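Local coordinates for putative creatinine amidohydrolase (Bacteroides fragilis, PDB 3LUB), which probably hydrolyses carbon-nitrogen bonds in linear amides, as a zinc-binding member of the creatininase superfamily, at residues His48-Glu53 against Leu115-His120. Numbering follows the deposited sequence.
Sequences HDIAVE and LILSGH. With ZN (zinc ion), chain B.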
# COMPACT_ATOMS: atom_id res chain seq x y z
N HIS F 48 8.84 -25.76 -14.58
CA HIS F 48 10.18 -25.99 -14.05
C HIS F 48 10.91 -27.05 -14.92
O HIS F 48 12.02 -26.82 -15.39
CB HIS F 48 10.14 -26.47 -12.60
CG HIS F 48 11.49 -26.83 -12.07
ND1 HIS F 48 11.99 -28.11 -12.13
CD2 HIS F 48 12.47 -26.06 -11.55
CE1 HIS F 48 13.21 -28.13 -11.62
NE2 HIS F 48 13.53 -26.89 -11.28
N ASP F 49 10.26 -28.19 -15.10
CA ASP F 49 10.86 -29.30 -15.90
C ASP F 49 11.12 -28.92 -17.37
O ASP F 49 12.22 -29.18 -17.90
CB ASP F 49 10.00 -30.55 -15.78
CG ASP F 49 10.07 -31.17 -14.39
OD1 ASP F 49 10.77 -30.60 -13.50
OD2 ASP F 49 9.40 -32.21 -14.16
N ILE F 50 10.17 -28.25 -18.02
CA ILE F 50 10.39 -27.72 -19.37
C ILE F 50 11.56 -26.74 -19.43
O ILE F 50 12.43 -26.83 -20.30
CB ILE F 50 9.11 -27.05 -19.94
CG1 ILE F 50 8.02 -28.12 -20.16
CG2 ILE F 50 9.42 -26.26 -21.22
CD1 ILE F 50 6.65 -27.58 -20.33
N ALA F 51 11.60 -25.79 -18.50
CA ALA F 51 12.64 -24.75 -18.52
C ALA F 51 14.02 -25.31 -18.28
O ALA F 51 15.00 -24.87 -18.91
CB ALA F 51 12.30 -23.63 -17.50
N VAL F 52 14.14 -26.28 -17.38
CA VAL F 52 15.44 -26.96 -17.13
C VAL F 52 15.90 -27.70 -18.40
O VAL F 52 17.06 -27.56 -18.83
CB VAL F 52 15.39 -27.89 -15.89
CG1 VAL F 52 16.59 -28.86 -15.83
CG2 VAL F 52 15.35 -27.05 -14.65
N GLU F 53 14.98 -28.42 -19.04
CA GLU F 53 15.28 -29.10 -20.30
C GLU F 53 15.74 -28.12 -21.38
O GLU F 53 16.66 -28.39 -22.09
CB GLU F 53 14.07 -29.87 -20.81
CG GLU F 53 14.11 -31.37 -20.66
CD GLU F 53 13.29 -32.07 -21.74
OE1 GLU F 53 13.85 -32.25 -22.85
OE2 GLU F 53 12.11 -32.43 -21.50
N LEU F 115 13.05 -14.36 -18.05
CA LEU F 115 11.82 -14.88 -18.62
C LEU F 115 10.98 -15.47 -17.52
O LEU F 115 11.47 -16.33 -16.78
CB LEU F 115 12.08 -15.94 -19.67
CG LEU F 115 10.81 -16.59 -20.23
CD1 LEU F 115 10.12 -15.62 -21.16
CD2 LEU F 115 11.06 -17.92 -20.88
N ILE F 116 9.73 -15.02 -17.42
CA ILE F 116 8.73 -15.65 -16.57
C ILE F 116 8.02 -16.73 -17.38
O ILE F 116 7.37 -16.42 -18.36
CB ILE F 116 7.67 -14.64 -16.01
CG1 ILE F 116 8.36 -13.47 -15.27
CG2 ILE F 116 6.72 -15.37 -15.09
CD1 ILE F 116 7.50 -12.22 -15.08
N LEU F 117 8.21 -18.00 -16.99
CA LEU F 117 7.56 -19.11 -17.67
C LEU F 117 6.40 -19.62 -16.80
O LEU F 117 6.61 -20.32 -15.80
CB LEU F 117 8.56 -20.24 -17.99
CG LEU F 117 8.05 -21.40 -18.86
CD1 LEU F 117 7.54 -20.93 -20.23
CD2 LEU F 117 9.12 -22.47 -19.04
N SER F 118 5.19 -19.24 -17.17
CA SER F 118 4.03 -19.55 -16.37
C SER F 118 3.46 -20.92 -16.72
O SER F 118 3.40 -21.33 -17.86
CB SER F 118 2.94 -18.47 -16.48
OG SER F 118 1.87 -18.71 -15.55
N GLY F 119 2.98 -21.61 -15.68
CA GLY F 119 2.24 -22.85 -15.82
C GLY F 119 0.77 -22.67 -15.60
O GLY F 119 0.03 -23.62 -15.74
N HIS F 120 0.34 -21.46 -15.26
CA HIS F 120 -1.05 -21.21 -14.91
C HIS F 120 -1.64 -20.05 -15.74
O HIS F 120 -1.16 -18.94 -15.70
CB HIS F 120 -1.13 -20.97 -13.40
CG HIS F 120 -2.48 -20.57 -12.90
ND1 HIS F 120 -3.61 -21.34 -13.10
CD2 HIS F 120 -2.89 -19.48 -12.20
CE1 HIS F 120 -4.65 -20.74 -12.55
NE2 HIS F 120 -4.24 -19.60 -12.01
ZN ZN B . -3.77 -23.62 -13.36
O HOH W 1 -3.95 -25.22 -15.24
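Leu117 meets Ala51 and Ile50 in a purely apolar contact, an example of a helix packed on a parallel sheet, here through three apolar side chains. With CG anti to the backbone N (chi1 -173°), the leucine reaches from its strand toward helix 42-62, and one branch does the touching: Leu117 CD2 lies 3.7 Å from Ala51 CB, methyl against methyl. The same CD2 stands 4.4 Å from Ile50 CG2, a looser approach. Ala51 CA and Leu117 CA, 7.6 Å apart, are the closest CA pair of the two segments, consistent with a small residue on the helix side. Trp146 touches both Ile50 and Leu117, while Val68 packs on Ala51.

No hydrogen bond joins the two segments; each has its own side-chain bond. On the helix, His48 ND1 gives a nearly straight bond (170°) to Asp49 OD1 at 3.1 Å, in the plane of the imidazole, and His48 NE2 bonds Asp7; Val52 CG2 lies above one ring face, displaced toward the rim. At the strand end, Ser118 OG donates to His120 O at 3.0 Å, spanning Gly119.

His120 ND1 binds zinc at 2.3 Å, together with Glu32, a water and Asp43, itself on helix 42-62. Helix-on-sheet packing of this kind, with a metal ligand just past a strand's C-terminal end, is characteristic of the alpha/beta creatininase fold and its two-zinc site.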